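Local coordinates for OxyA protein (Actinoplanes teichomyceticus, PDB 5HH3) that probably acts as a haem-dependent cytochrome P450 that cyclises peptides by phenolic coupling during the biosynthesis of a glycopeptide antibiotic, at residues K198-T203 against A226-V231. Sequence-based numbering, arbitrary orientation.
Sequences KMTART and AELTGV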
loop_
_atom_site.group_PDB
_atom_site.type_symbol
_atom_site.label_atom_id
_atom_site.label_comp_id
_atom_site.label_asym_id
_atom_site.label_seq_id
_atom_site.Cartn_x
_atom_site.Cartn_y
_atom_site.Cartn_z
ATOM N N LYS B 198 -18.763 -24.914 -14.177
ATOM C CA LYS B 198 -19.111 -26.140 -14.921
ATOM C C LYS B 198 -18.232 -27.309 -14.485
ATOM O O LYS B 198 -18.736 -28.396 -14.189
ATOM C CB LYS B 198 -18.987 -25.935 -16.434
ATOM C CG LYS B 198 -20.109 -25.096 -17.014
ATOM C CD LYS B 198 -19.818 -24.725 -18.456
ATOM C CE LYS B 198 -20.902 -23.819 -19.011
ATOM N NZ LYS B 198 -20.501 -23.247 -20.324
ATOM N N MET B 199 -16.926 -27.063 -14.446
ATOM C CA MET B 199 -15.942 -28.049 -13.998
ATOM C C MET B 199 -16.242 -28.601 -12.600
ATOM O O MET B 199 -16.107 -29.803 -12.359
ATOM C CB MET B 199 -14.555 -27.428 -14.005
ATOM C CG MET B 199 -13.468 -28.340 -13.474
ATOM S SD MET B 199 -11.855 -27.965 -14.186
ATOM C CE MET B 199 -12.075 -28.705 -15.802
ATOM N N THR B 200 -16.638 -27.715 -11.694
ATOM C CA THR B 200 -17.103 -28.125 -10.373
ATOM C C THR B 200 -18.349 -29.011 -10.453
ATOM O O THR B 200 -18.381 -30.078 -9.846
ATOM C CB THR B 200 -17.379 -26.910 -9.475
ATOM O OG1 THR B 200 -16.153 -26.200 -9.260
ATOM C CG2 THR B 200 -17.870 -27.350 -8.150
ATOM N N ALA B 201 -19.356 -28.576 -11.208
ATOM C CA ALA B 201 -20.563 -29.370 -11.391
ATOM C C ALA B 201 -20.235 -30.743 -11.977
ATOM O O ALA B 201 -20.749 -31.750 -11.496
ATOM C CB ALA B 201 -21.580 -28.640 -12.262
ATOM N N ARG B 202 -19.359 -30.786 -12.984
ATOM C CA ARG B 202 -18.913 -32.066 -13.568
ATOM C C ARG B 202 -18.263 -32.976 -12.535
ATOM O O ARG B 202 -18.670 -34.127 -12.374
ATOM C CB ARG B 202 -17.995 -31.848 -14.776
ATOM C CG ARG B 202 -18.774 -31.575 -16.062
ATOM C CD ARG B 202 -17.871 -31.489 -17.293
ATOM N NE ARG B 202 -17.242 -30.165 -17.441
ATOM C CZ ARG B 202 -15.965 -29.853 -17.204
ATOM N NH1 ARG B 202 -15.076 -30.755 -16.775
ATOM N NH2 ARG B 202 -15.567 -28.592 -17.386
ATOM N N THR B 203 -17.306 -32.428 -11.788
ATOM C CA THR B 203 -16.611 -33.179 -10.743
ATOM C C THR B 203 -17.574 -33.759 -9.703
ATOM O O THR B 203 -17.502 -34.957 -9.405
ATOM C CB THR B 203 -15.551 -32.303 -10.071
ATOM O OG1 THR B 203 -14.691 -31.783 -11.088
ATOM C CG2 THR B 203 -14.722 -33.091 -9.056
ATOM N N ALA B 226 -17.213 -22.211 -4.409
ATOM C CA ALA B 226 -16.363 -21.010 -4.351
ATOM C C ALA B 226 -14.966 -21.284 -3.802
ATOM O O ALA B 226 -13.975 -20.727 -4.291
ATOM C CB ALA B 226 -17.023 -19.926 -3.507
ATOM N N GLU B 227 -14.898 -22.134 -2.781
ATOM C CA GLU B 227 -13.620 -22.577 -2.227
ATOM C C GLU B 227 -12.804 -23.406 -3.236
ATOM O O GLU B 227 -11.607 -23.180 -3.375
ATOM C CB GLU B 227 -13.831 -23.353 -0.921
ATOM C CG GLU B 227 -14.159 -22.441 0.265
ATOM C CD GLU B 227 -14.674 -23.180 1.491
ATOM O OE1 GLU B 227 -15.408 -24.190 1.354
ATOM O OE2 GLU B 227 -14.341 -22.737 2.614
ATOM N N LEU B 228 -13.440 -24.349 -3.925
ATOM C CA LEU B 228 -12.768 -25.128 -4.997
ATOM C C LEU B 228 -12.219 -24.220 -6.099
ATOM O O LEU B 228 -11.075 -24.334 -6.492
ATOM C CB LEU B 228 -13.711 -26.152 -5.628
ATOM C CG LEU B 228 -14.030 -27.358 -4.749
ATOM C CD1 LEU B 228 -15.261 -28.063 -5.280
ATOM C CD2 LEU B 228 -12.851 -28.317 -4.647
ATOM N N THR B 229 -13.059 -23.314 -6.563
ATOM C CA THR B 229 -12.693 -22.332 -7.575
ATOM C C THR B 229 -11.546 -21.473 -7.117
ATOM O O THR B 229 -10.611 -21.232 -7.882
ATOM C CB THR B 229 -13.925 -21.475 -7.982
ATOM O OG1 THR B 229 -14.750 -22.264 -8.829
ATOM C CG2 THR B 229 -13.528 -20.226 -8.751
ATOM N N GLY B 230 -11.614 -21.028 -5.866
ATOM C CA GLY B 230 -10.565 -20.228 -5.267
ATOM C C GLY B 230 -9.232 -20.935 -5.223
ATOM O O GLY B 230 -8.190 -20.326 -5.500
ATOM N N VAL B 231 -9.245 -22.223 -4.901
ATOM C CA VAL B 231 -7.996 -22.989 -4.864
ATOM C C VAL B 231 -7.431 -23.137 -6.287
ATOM O O VAL B 231 -6.227 -22.944 -6.482
ATOM C CB VAL B 231 -8.157 -24.372 -4.200
ATOM C CG1 VAL B 231 -6.830 -25.122 -4.209
ATOM C CG2 VAL B 231 -8.631 -24.206 -2.760
#
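T200 meets L228 and T229 where helix 182-205 passes the first turns of helix 225-256. Its CB points toward the second helix and splits into two branches with different tasks. The methyl, CG2, lies anti to the backbone N and reaches CD1 of L228 at 3.9 Å, an ordinary van der Waals contact. The same rotation swings OG1 beside its own backbone N (chi1 -63°), where it hydrogen-bonds to the carbonyl oxygen of M196 one turn back. That bond satisfies the buried hydroxyl within its own helix; OG1 of T229 comes no nearer to OG1 of T200 than 4.2 Å, turning back to O of D225 in a weak hydrogen bond, and no hydrogen bond crosses the interface. Threonine therefore suits this place: short enough for the CA atoms of T200 and L228 to stand 7.5 Å apart, it offers a methyl to the leucine while its polar end is taken up by the backbone. Leucine supplies the longer, branched apolar arm from the other side. T203, one turn on, ties its hydroxyl back in the same way but stays clear of 226-231, packing on F212 and V216. Its OG1 donates to O of M199 at 2.7 Å, and its backbone N reaches that oxygen from the opposite face of the carbonyl plane. The meeting is slight, burying 89 Å² in all. F212 of helix 211-219 also packs on T200, while I223 and R204 touch L228. In P450 terms these three helices correspond to G, H and I, so the contact joins G to the beginning of the long helix I, with the L228 side chain still about 13 Å from the haem.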